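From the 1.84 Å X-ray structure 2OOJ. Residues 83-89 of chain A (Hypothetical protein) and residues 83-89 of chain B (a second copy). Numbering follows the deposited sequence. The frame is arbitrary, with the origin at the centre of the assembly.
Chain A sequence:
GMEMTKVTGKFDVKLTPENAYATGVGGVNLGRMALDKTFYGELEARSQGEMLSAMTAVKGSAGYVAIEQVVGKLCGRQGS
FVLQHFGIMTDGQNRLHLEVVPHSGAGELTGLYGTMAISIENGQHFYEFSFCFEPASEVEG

Chain A, residues 83-89: LQHFGIM
Chain B, residues 83-89: LQHFGIM

Residues 83-89 of chains A and B, two copies of one protein, are extended β-strands (phi -103° to -143°, psi 115° to 142°) that face each other through side chains: their axes approach to 7.8 Å, and their N-to-C directions differ by 146°, an obliquely antiparallel crossing. The register centres on F86: F86(A) CA and F86(B) CA lie 6.4 Å apart. No backbone-to-backbone hydrogen bond joins the strands, and 406 Å² is buried between them. Along chain B, L83(B) (chi1 m, chi2 t) is out of reach of the other stretch. Q84(B) points toward chain A with chi1 and chi2 both t and chi3 -61°; its amide NE2, a polar donor, gives a nearly linear hydrogen bond (169°) to the carbonyl acceptor, Q84(B) NE2 to G87(A) O at 3.0 Å. Q84(B) NE2 also sits over one face of the F86(A) ring, 3.5 Å from F86(A) CE2, and lies 3.5 Å from I88(A) CD1. H85(B) (chi1 -48°, chi2 -135°) points away and is hydrogen-bonded elsewhere in the structure, but H85(B) C lies at the edge of the F86(A) ring, 4.3 Å from F86(A) CD2. F86(B) points toward chain A with chi1 t and chi2 -83°; its ring and that of F86(A) (chi1 t, chi2 -80°) have centroids 5.9 Å apart and planes at 83°, and F86(A) CB packs on F86(B) CD2 at 3.3 Å, an apolar contact. Q84(A) (chi1 t, chi2 t, chi3 -56°) meets the F86(B) ring, with Q84(A) CG 3.5 Å from F86(B) CE2 and Q84(A) NE2 over one face. G87(B), with no side chain, contributes its carbonyl: G87(B) O accepts from Q84(A) NE2 at 3.0 Å and 174°. I88(B) (chi1 m, chi2 m) leaves its backbone sideways, yet I88(B) CD1 comes within 3.6 Å of Q84(A) NE2. Selenomethionine M89(B) (chi1 t, chi2 t, chi3 m) makes no contact with chain A's stretch.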

ATOM      1  N   LEU A  83      -2.724  -9.769   4.801  1.00 23.52           N
ATOM      2  CA  LEU A  83      -2.497  -9.505   3.381  1.00 24.61           C
ATOM      3  C   LEU A  83      -2.288  -8.029   3.123  1.00 22.09           C
ATOM      4  O   LEU A  83      -3.037  -7.167   3.635  1.00 26.77           O
ATOM      5  CB  LEU A  83      -3.679 -10.016   2.563  1.00 28.95           C
ATOM      6  CG  LEU A  83      -3.811 -11.525   2.378  1.00 34.20           C
ATOM      7  CD1 LEU A  83      -5.239 -11.854   1.840  1.00 32.61           C
ATOM      8  CD2 LEU A  83      -2.735 -12.089   1.472  1.00 28.94           C
ATOM      9  N   GLN A  84      -1.255  -7.732   2.343  1.00 24.26           N
ATOM     10  CA  GLN A  84      -0.920  -6.389   1.963  1.00 23.89           C
ATOM     11  C   GLN A  84      -1.039  -6.259   0.431  1.00 23.60           C
ATOM     12  O   GLN A  84      -0.485  -7.058  -0.301  1.00 26.90           O
ATOM     13  CB  GLN A  84       0.484  -6.072   2.441  1.00 27.11           C
ATOM     14  CG  GLN A  84       0.877  -4.659   2.200  1.00 28.76           C
ATOM     15  CD  GLN A  84       2.078  -4.266   2.970  1.00 28.49           C
ATOM     16  OE1 GLN A  84       2.094  -4.391   4.207  1.00 32.16           O
ATOM     17  NE2 GLN A  84       3.122  -3.807   2.264  1.00 27.12           N
ATOM     18  N   HIS A  85      -1.730  -5.221   0.011  1.00 21.64           N
ATOM     19  CA  HIS A  85      -2.140  -4.944  -1.388  1.00 24.26           C
ATOM     20  C   HIS A  85      -1.483  -3.672  -1.921  1.00 25.72           C
ATOM     21  O   HIS A  85      -1.430  -2.615  -1.225  1.00 26.50           O
ATOM     22  CB  HIS A  85      -3.625  -4.645  -1.488  1.00 25.86           C
ATOM     23  CG  HIS A  85      -4.540  -5.687  -0.933  1.00 31.76           C
ATOM     24  ND1 HIS A  85      -5.680  -6.077  -1.601  1.00 36.00           N
ATOM     25  CD2 HIS A  85      -4.564  -6.331   0.260  1.00 33.79           C
ATOM     26  CE1 HIS A  85      -6.351  -6.942  -0.859  1.00 39.39           C
ATOM     27  NE2 HIS A  85      -5.684  -7.128   0.267  1.00 33.84           N
ATOM     28  N   PHE A  86      -1.067  -3.740  -3.182  1.00 26.25           N
ATOM     29  CA  PHE A  86      -0.586  -2.588  -3.947  1.00 27.87           C
ATOM     30  C   PHE A  86      -1.114  -2.799  -5.359  1.00 26.62           C
ATOM     31  O   PHE A  86      -0.803  -3.800  -5.961  1.00 31.66           O
ATOM     32  CB  PHE A  86       0.956  -2.545  -3.949  1.00 29.90           C
ATOM     33  CG  PHE A  86       1.579  -1.434  -4.773  1.00 29.39           C
ATOM     34  CD1 PHE A  86       1.709  -1.544  -6.152  1.00 35.08           C
ATOM     35  CD2 PHE A  86       2.107  -0.317  -4.158  1.00 32.53           C
ATOM     36  CE1 PHE A  86       2.311  -0.528  -6.896  1.00 31.84           C
ATOM     37  CE2 PHE A  86       2.717   0.689  -4.890  1.00 33.46           C
ATOM     38  CZ  PHE A  86       2.794   0.577  -6.270  1.00 35.10           C
ATOM     39  N   GLY A  87      -1.893  -1.840  -5.851  1.00 27.87           N
ATOM     40  CA  GLY A  87      -2.474  -1.882  -7.201  1.00 28.03           C
ATOM     41  C   GLY A  87      -2.277  -0.578  -7.933  1.00 28.21           C
ATOM     42  O   GLY A  87      -2.422   0.482  -7.356  1.00 26.88           O
ATOM     43  N   ILE A  88      -1.914  -0.670  -9.209  1.00 32.65           N
ATOM     44  CA  ILE A  88      -1.862   0.488 -10.088  1.00 32.06           C
ATOM     45  C   ILE A  88      -2.584   0.086 -11.360  1.00 33.38           C
ATOM     46  O   ILE A  88      -2.194  -0.889 -11.995  1.00 34.67           O
ATOM     47  CB  ILE A  88      -0.415   0.887 -10.481  1.00 33.46           C
ATOM     48  CG1 ILE A  88       0.399   1.387  -9.266  1.00 30.98           C
ATOM     49  CG2 ILE A  88      -0.454   1.998 -11.612  1.00 30.42           C
ATOM     50  CD1 ILE A  88      -0.045   2.721  -8.773  1.00 28.09           C
HETATM   51  N   MSE A  89      -3.632   0.825 -11.677  1.00 36.00           N
HETATM   52  CA  MSE A  89      -4.408   0.685 -12.907  1.00 43.90           C
HETATM   53  C   MSE A  89      -3.969   1.837 -13.819  1.00 43.12           C
HETATM   54  O   MSE A  89      -4.083   2.988 -13.422  1.00 37.48           O
HETATM   55  CB  MSE A  89      -5.878   0.866 -12.544  1.00 42.64           C
HETATM   56  CG  MSE A  89      -6.857   0.074 -13.366  1.00 52.56           C
HETATM   57 SE   MSE A  89      -8.658   0.895 -13.457  0.75 73.29          SE
HETATM   58  CE  MSE A  89      -9.053   1.474 -11.460  1.00 50.02           C
TER
ATOM     59  N   LEU B  83       2.133  10.093  -4.397  1.00 24.99           N
ATOM     60  CA  LEU B  83       3.056   9.002  -4.139  1.00 25.16           C
ATOM     61  C   LEU B  83       2.359   7.824  -3.441  1.00 24.38           C
ATOM     62  O   LEU B  83       1.550   8.026  -2.562  1.00 24.58           O
ATOM     63  CB  LEU B  83       4.218   9.484  -3.288  1.00 26.25           C
ATOM     64  CG  LEU B  83       5.294  10.380  -3.913  1.00 23.47           C
ATOM     65  CD1 LEU B  83       6.166  10.999  -2.829  1.00 27.34           C
ATOM     66  CD2 LEU B  83       6.116   9.550  -4.897  1.00 25.72           C
ATOM     67  N   GLN B  84       2.700   6.605  -3.865  1.00 24.88           N
ATOM     68  CA  GLN B  84       2.096   5.365  -3.376  1.00 24.52           C
ATOM     69  C   GLN B  84       3.174   4.451  -2.939  1.00 24.05           C
ATOM     70  O   GLN B  84       4.116   4.207  -3.709  1.00 26.10           O
ATOM     71  CB  GLN B  84       1.247   4.717  -4.473  1.00 25.50           C
ATOM     72  CG  GLN B  84       0.411   3.486  -3.969  1.00 26.50           C
ATOM     73  CD  GLN B  84      -0.631   3.064  -4.980  1.00 25.61           C
ATOM     74  OE1 GLN B  84      -1.527   3.840  -5.316  1.00 34.70           O
ATOM     75  NE2 GLN B  84      -0.554   1.820  -5.434  1.00 24.99           N
ATOM     76  N   HIS B  85       3.085   4.017  -1.672  1.00 25.43           N
ATOM     77  CA  HIS B  85       4.099   3.221  -1.011  1.00 25.49           C
ATOM     78  C   HIS B  85       3.650   1.781  -0.714  1.00 24.42           C
ATOM     79  O   HIS B  85       2.539   1.527  -0.258  1.00 23.45           O
ATOM     80  CB  HIS B  85       4.455   3.785   0.385  1.00 25.42           C
ATOM     81  CG  HIS B  85       4.726   5.256   0.448  1.00 28.03           C
ATOM     82  ND1 HIS B  85       5.795   5.758   1.156  1.00 28.81           N
ATOM     83  CD2 HIS B  85       4.036   6.333  -0.003  1.00 30.84           C
ATOM     84  CE1 HIS B  85       5.754   7.080   1.131  1.00 33.70           C
ATOM     85  NE2 HIS B  85       4.706   7.455   0.416  1.00 30.85           N
ATOM     86  N   PHE B  86       4.571   0.840  -0.870  1.00 23.12           N
ATOM     87  CA  PHE B  86       4.348  -0.508  -0.431  1.00 26.20           C
ATOM     88  C   PHE B  86       5.681  -0.970   0.091  1.00 27.80           C
ATOM     89  O   PHE B  86       6.638  -1.036  -0.668  1.00 28.70           O
ATOM     90  CB  PHE B  86       3.923  -1.353  -1.606  1.00 30.19           C
ATOM     91  CG  PHE B  86       3.746  -2.825  -1.322  1.00 28.45           C
ATOM     92  CD1 PHE B  86       4.825  -3.685  -1.330  1.00 32.29           C
ATOM     93  CD2 PHE B  86       2.472  -3.350  -1.184  1.00 30.47           C
ATOM     94  CE1 PHE B  86       4.645  -5.060  -1.142  1.00 33.00           C
ATOM     95  CE2 PHE B  86       2.263  -4.723  -1.009  1.00 31.91           C
ATOM     96  CZ  PHE B  86       3.360  -5.575  -0.974  1.00 29.12           C
ATOM     97  N   GLY B  87       5.737  -1.245   1.393  1.00 28.92           N
ATOM     98  CA  GLY B  87       6.969  -1.638   2.069  1.00 26.17           C
ATOM     99  C   GLY B  87       6.739  -2.932   2.816  1.00 28.42           C
ATOM    100  O   GLY B  87       5.735  -3.091   3.501  1.00 24.46           O
ATOM    101  N   ILE B  88       7.637  -3.876   2.612  1.00 27.47           N
ATOM    102  CA  ILE B  88       7.688  -5.150   3.319  1.00 31.78           C
ATOM    103  C   ILE B  88       9.078  -5.298   3.943  1.00 33.16           C
ATOM    104  O   ILE B  88      10.084  -5.296   3.242  1.00 33.37           O
ATOM    105  CB  ILE B  88       7.453  -6.337   2.362  1.00 31.45           C
ATOM    106  CG1 ILE B  88       6.037  -6.323   1.807  1.00 35.41           C
ATOM    107  CG2 ILE B  88       7.620  -7.682   3.095  1.00 35.23           C
ATOM    108  CD1 ILE B  88       4.981  -6.809   2.791  1.00 32.36           C
HETATM  109  N   MSE B  89       9.125  -5.438   5.261  1.00 35.59           N
HETATM  110  CA  MSE B  89      10.357  -5.577   5.996  1.00 39.19           C
HETATM  111  C   MSE B  89      10.494  -7.016   6.511  1.00 37.63           C
HETATM  112  O   MSE B  89       9.541  -7.603   7.050  1.00 29.08           O
HETATM  113  CB  MSE B  89      10.331  -4.615   7.173  1.00 37.30           C
HETATM  114  CG  MSE B  89      11.648  -4.433   7.831  1.00 45.99           C
HETATM  115 SE   MSE B  89      11.400  -3.416   9.422  0.75 49.98          SE
HETATM  116  CE  MSE B  89      10.453  -1.736   8.676  1.00 53.34           C
TER